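Local coordinates for protein prepilin (Salmonella typhi, PDB 3FHV) that probably assembles as the pilin subunit PilS of the type IVb pilus, which takes part in recognising the host chloride channel CFTR, at residues 15-18 with 19-23; 128-131 with 132-135. One frame throughout, in Å; residues are numbered along the deposited sequence.

Contact 1. Residues 15-18 with 19-23; sequences QTLA and TNTIG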
ATOM      1  N   GLN A  15       8.356   3.873  -1.840  1.00  5.74           N
ATOM      2  CA  GLN A  15       7.973   3.246  -3.095  1.00  8.73           C
ATOM      3  C   GLN A  15       6.458   3.176  -3.241  1.00  8.61           C
ATOM      4  O   GLN A  15       5.917   3.502  -4.305  1.00  8.55           O
ATOM      5  CB  GLN A  15       8.608   1.851  -3.206  1.00  9.49           C
ATOM      6  CG  GLN A  15      10.114   1.904  -3.466  1.00 12.39           C
ATOM      7  CD  GLN A  15      10.787   0.546  -3.371  1.00 15.71           C
ATOM      8  OE1 GLN A  15      10.129  -0.482  -3.411  1.00 18.48           O
ATOM      9  NE2 GLN A  15      12.112   0.543  -3.250  1.00 18.03           N
ATOM     10  N   THR A  16       5.773   2.774  -2.174  1.00  8.34           N
ATOM     11  CA  THR A  16       4.321   2.680  -2.220  1.00  7.84           C
ATOM     12  C   THR A  16       3.667   4.059  -2.277  1.00  7.81           C
ATOM     13  O   THR A  16       2.663   4.236  -2.965  1.00  7.98           O
ATOM     14  CB  THR A  16       3.752   1.871  -1.015  1.00  6.35           C
ATOM     15  OG1 THR A  16       4.264   2.389   0.217  1.00  6.57           O
ATOM     16  CG2 THR A  16       4.131   0.402  -1.128  1.00  6.17           C
ATOM     17  N   LEU A  17       4.230   5.029  -1.551  1.00  7.92           N
ATOM     18  CA  LEU A  17       3.700   6.390  -1.556  1.00  6.31           C
ATOM     19  C   LEU A  17       3.771   6.915  -2.992  1.00  6.38           C
ATOM     20  O   LEU A  17       2.837   7.557  -3.476  1.00  4.98           O
ATOM     21  CB  LEU A  17       4.513   7.303  -0.615  1.00  6.73           C
ATOM     22  CG  LEU A  17       4.112   8.787  -0.562  1.00  5.76           C
ATOM     23  CD1 LEU A  17       2.661   8.925  -0.125  1.00  8.00           C
ATOM     24  CD2 LEU A  17       5.041   9.543   0.381  1.00  8.26           C
ATOM     25  N   ALA A  18       4.869   6.619  -3.679  1.00  5.11           N
ATOM     26  CA  ALA A  18       5.032   7.045  -5.069  1.00  6.59           C
ATOM     27  C   ALA A  18       3.967   6.379  -5.943  1.00  7.34           C
ATOM     28  O   ALA A  18       3.315   7.042  -6.744  1.00  5.60           O
ATOM     29  CB  ALA A  18       6.434   6.677  -5.578  1.00  7.83           C
ATOM     30  N   THR A  19       3.795   5.069  -5.784  1.00  7.16           N
ATOM     31  CA  THR A  19       2.799   4.341  -6.560  1.00  9.05           C
ATOM     32  C   THR A  19       1.393   4.905  -6.323  1.00  8.18           C
ATOM     33  O   THR A  19       0.632   5.104  -7.275  1.00  7.55           O
ATOM     34  CB  THR A  19       2.835   2.836  -6.214  1.00  9.79           C
ATOM     35  OG1 THR A  19       4.071   2.281  -6.685  1.00 10.76           O
ATOM     36  CG2 THR A  19       1.657   2.100  -6.870  1.00 12.67           C
ATOM     37  N   ASN A  20       1.061   5.179  -5.062  1.00  8.24           N
ATOM     38  CA  ASN A  20      -0.241   5.738  -4.723  1.00  9.10           C
ATOM     39  C   ASN A  20      -0.419   7.120  -5.336  1.00  9.83           C
ATOM     40  O   ASN A  20      -1.493   7.458  -5.826  1.00 10.16           O
ATOM     41  CB  ASN A  20      -0.417   5.831  -3.207  1.00  8.56           C
ATOM     42  CG  ASN A  20      -0.494   4.470  -2.549  1.00  8.21           C
ATOM     43  OD1 ASN A  20      -0.943   3.505  -3.162  1.00  7.72           O
ATOM     44  ND2 ASN A  20      -0.074   4.391  -1.297  1.00  8.70           N
ATOM     45  N   THR A  21       0.638   7.920  -5.294  1.00  8.56           N
ATOM     46  CA  THR A  21       0.586   9.255  -5.859  1.00  7.94           C
ATOM     47  C   THR A  21       0.373   9.191  -7.372  1.00  9.28           C
ATOM     48  O   THR A  21      -0.422   9.953  -7.921  1.00 10.29           O
ATOM     49  CB  THR A  21       1.880  10.040  -5.531  1.00  9.22           C
ATOM     50  OG1 THR A  21       2.046  10.099  -4.108  1.00  6.32           O
ATOM     51  CG2 THR A  21       1.798  11.465  -6.076  1.00  9.51           C
ATOM     52  N   ILE A  22       1.088   8.297  -8.051  1.00  8.77           N
ATOM     53  CA  ILE A  22       0.924   8.162  -9.497  1.00 10.88           C
ATOM     54  C   ILE A  22      -0.532   7.781  -9.789  1.00 11.37           C
ATOM     55  O   ILE A  22      -1.153   8.314 -10.714  1.00 13.17           O
ATOM     56  CB  ILE A  22       1.885   7.092 -10.066  1.00  9.82           C
ATOM     57  CG1 ILE A  22       3.316   7.640 -10.048  1.00 10.07           C
ATOM     58  CG2 ILE A  22       1.476   6.706 -11.487  1.00 11.34           C
ATOM     59  CD1 ILE A  22       4.393   6.590 -10.195  1.00 11.08           C
ATOM     60  N   GLY A  23      -1.080   6.879  -8.981  1.00 11.12           N
ATOM     61  CA  GLY A  23      -2.463   6.460  -9.164  1.00 12.54           C
ATOM     62  C   GLY A  23      -3.423   7.628  -8.998  1.00 15.25           C
ATOM     63  O   GLY A  23      -4.352   7.801  -9.792  1.00 15.98           O
TER
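The side-chain amide of Asn20 turns one face to Thr16 O, which sits almost directly above CG at 3.2 Å. That oxygen is already taken by the backbone, since Asn20 N reaches Thr16 O at 2.8 Å in an ordinary helical bond, and the amide merely lies across it. Its ND2 is spent elsewhere, donating to Ala48 O of the same chain and to Val54 O of the second subunit. The carbonyl of Leu17, one residue further along helix 8-25, carries a donor on each face. Thr21 N approaches Leu17 O from one face at 2.9 Å, and Thr21 OG1 comes in from the other at 2.7 Å, standing 36° out of the carbonyl plane. The hydroxyl lies beside its own backbone N and anti to the carbonyl carbon (chi1 -58°), which points it back along the helix at the carbonyl one turn earlier. Leu17 CD1 lies near it, 4.2 Å from Thr21 OG1. On another side of the helix, Ile22 CG1 rests against Ala18 O at 3.4 Å. Leu17 and Thr21 both face strands 72-78 and 88-96, where this N-terminal helix of the pilin domain packs on the sheet. The buried hydroxyl is satisfied within the helix by the carbonyl four residues earlier, as is common for helical threonines, whereas the amide of Asn20 bonds to both subunits.

Contact 2. Residues 128-131 with 132-135; sequences KVTA and EIAS
Thr130 caps the N-terminus of helix 131-137, and its side chain crosses that of Ile133 obliquely. OG1 stands between its own backbone N and carbonyl carbon (chi1 55°), and from there it accepts the N-H of Ile133, with Ile133 N to Thr130 OG1 at 3.1 Å. The side chain of Ile133 runs back alongside the same oxygen, its CG1 only 3.2 Å from Thr130 OG1, which probably shields that side of the capping oxygen. The backbone of the cap residue also takes part, since Ala134 N donates to Thr130 O in an almost perfectly straight bond of 2.9 Å.

Val129 and Ala134 flank this cap in the positions of a hydrophobic staple, one residue before the N-cap and four after it. Val129 CG1 meets Ala134 CB at 4.0 Å, and both residues are buried beneath helix 98-111, where each touches Ser105. Val129 also packs on Ile117 and Ile119 of strand 116-119 and, with Ile133, on His124 of the outermost strand 122-124, so the entry of the short helix lies between helix 98-111 and this end of the sheet.

Glu132 is exposed and folds back over the start of the helix. Its chain bends at CG (chi2 68°), bringing OE1 to 3.5 Å from Thr130 CB; a negative charge here would probably be favoured by the helix N-terminus.

At the first residue of the helix, the Ala131 carbonyl is gripped on both faces by Ser135, one turn further on: Ser135 N comes from one, while Ser135 OG arrives from the opposite one, 2.7 Å from Ala131 O.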
ATOM      1  N   LYS A 128      20.401   6.641 -11.183  1.00  8.28           N
ATOM      2  CA  LYS A 128      21.330   5.597 -10.794  1.00  8.02           C
ATOM      3  C   LYS A 128      22.177   6.073  -9.622  1.00  9.32           C
ATOM      4  O   LYS A 128      22.905   7.060  -9.725  1.00  8.04           O
ATOM      5  CB  LYS A 128      22.235   5.196 -11.964  1.00 11.69           C
ATOM      6  CG  LYS A 128      23.243   4.116 -11.581  1.00 14.61           C
ATOM      7  CD  LYS A 128      24.089   3.651 -12.751  1.00 18.56           C
ATOM      8  CE  LYS A 128      25.100   2.604 -12.291  1.00 20.91           C
ATOM      9  NZ  LYS A 128      25.967   2.111 -13.399  1.00 24.38           N
ATOM     10  N   VAL A 129      22.058   5.385  -8.493  1.00  7.39           N
ATOM     11  CA  VAL A 129      22.842   5.731  -7.319  1.00  7.33           C
ATOM     12  C   VAL A 129      23.444   4.435  -6.790  1.00  8.75           C
ATOM     13  O   VAL A 129      22.718   3.506  -6.441  1.00  7.64           O
ATOM     14  CB  VAL A 129      21.983   6.389  -6.207  1.00  7.42           C
ATOM     15  CG1 VAL A 129      22.841   6.629  -4.966  1.00  8.05           C
ATOM     16  CG2 VAL A 129      21.406   7.707  -6.692  1.00  7.87           C
ATOM     17  N   THR A 130      24.772   4.378  -6.758  1.00  8.54           N
ATOM     18  CA  THR A 130      25.495   3.202  -6.277  1.00  9.68           C
ATOM     19  C   THR A 130      25.853   3.367  -4.807  1.00  8.90           C
ATOM     20  O   THR A 130      25.816   4.469  -4.271  1.00  9.02           O
ATOM     21  CB  THR A 130      26.815   2.994  -7.058  1.00 10.51           C
ATOM     22  OG1 THR A 130      27.599   4.193  -6.984  1.00  9.13           O
ATOM     23  CG2 THR A 130      26.539   2.653  -8.524  1.00 11.57           C
ATOM     24  N   ALA A 131      26.205   2.262  -4.161  1.00  9.13           N
ATOM     25  CA  ALA A 131      26.575   2.297  -2.758  1.00 10.73           C
ATOM     26  C   ALA A 131      27.788   3.211  -2.615  1.00 10.86           C
ATOM     27  O   ALA A 131      27.908   3.947  -1.642  1.00 11.42           O
ATOM     28  CB  ALA A 131      26.908   0.882  -2.269  1.00 10.97           C
ATOM     29  N   GLU A 132      28.682   3.169  -3.599  1.00  9.82           N
ATOM     30  CA  GLU A 132      29.878   4.000  -3.554  1.00 12.72           C
ATOM     31  C   GLU A 132      29.515   5.478  -3.621  1.00 12.09           C
ATOM     32  O   GLU A 132      30.097   6.293  -2.911  1.00 12.34           O
ATOM     33  CB  GLU A 132      30.829   3.656  -4.706  1.00 14.17           C
ATOM     34  CG  GLU A 132      31.506   2.296  -4.605  1.00 17.25           C
ATOM     35  CD  GLU A 132      30.542   1.143  -4.769  1.00 19.29           C
ATOM     36  OE1 GLU A 132      29.485   1.340  -5.404  1.00 17.92           O
ATOM     37  OE2 GLU A 132      30.847   0.033  -4.277  1.00 21.16           O
ATOM     38  N   ILE A 133      28.556   5.830  -4.470  1.00  9.73           N
ATOM     39  CA  ILE A 133      28.157   7.231  -4.580  1.00 10.46           C
ATOM     40  C   ILE A 133      27.456   7.692  -3.304  1.00 10.48           C
ATOM     41  O   ILE A 133      27.789   8.737  -2.738  1.00  9.77           O
ATOM     42  CB  ILE A 133      27.208   7.457  -5.792  1.00 10.14           C
ATOM     43  CG1 ILE A 133      27.999   7.367  -7.101  1.00  9.37           C
ATOM     44  CG2 ILE A 133      26.511   8.810  -5.673  1.00  8.83           C
ATOM     45  CD1 ILE A 133      27.120   7.399  -8.358  1.00  5.95           C
ATOM     46  N   ALA A 134      26.484   6.905  -2.852  1.00 11.71           N
ATOM     47  CA  ALA A 134      25.728   7.240  -1.654  1.00 11.72           C
ATOM     48  C   ALA A 134      26.618   7.411  -0.426  1.00 11.24           C
ATOM     49  O   ALA A 134      26.489   8.399   0.302  1.00  9.33           O
ATOM     50  CB  ALA A 134      24.666   6.180  -1.393  1.00 10.50           C
ATOM     51  N   SER A 135      27.518   6.455  -0.198  1.00 13.81           N
ATOM     52  CA  SER A 135      28.420   6.514   0.955  1.00 14.34           C
ATOM     53  C   SER A 135      29.138   7.855   1.032  1.00 13.55           C
ATOM     54  O   SER A 135      29.361   8.405   2.113  1.00 13.14           O
ATOM     55  CB  SER A 135      29.473   5.402   0.875  1.00 16.12           C
ATOM     56  OG  SER A 135      28.872   4.122   0.927  1.00 25.13           O
TER

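Contact 1 comes first along the chain, within helix 8-25, and contact 2 follows much later, where the loop after strand 122-124 enters helix 131-137. Their centres lie 24 Å apart and their nearest atoms about 11 Å, without touching. Helix 8-25 packs on strands 72-78 and 88-96 in the middle of the antiparallel sheet, whereas contact 2 sits against strands 116-119 and 122-124 at one end of it. Helix 98-111 touches both, through Gln15 and through Val129 and Ala134. Contact 1 thus belongs to a helix that also reaches the second subunit, while contact 2 lies in the part bounded by the Cys101-Cys138 disulfide, consistent with the D-region of type IV pilins.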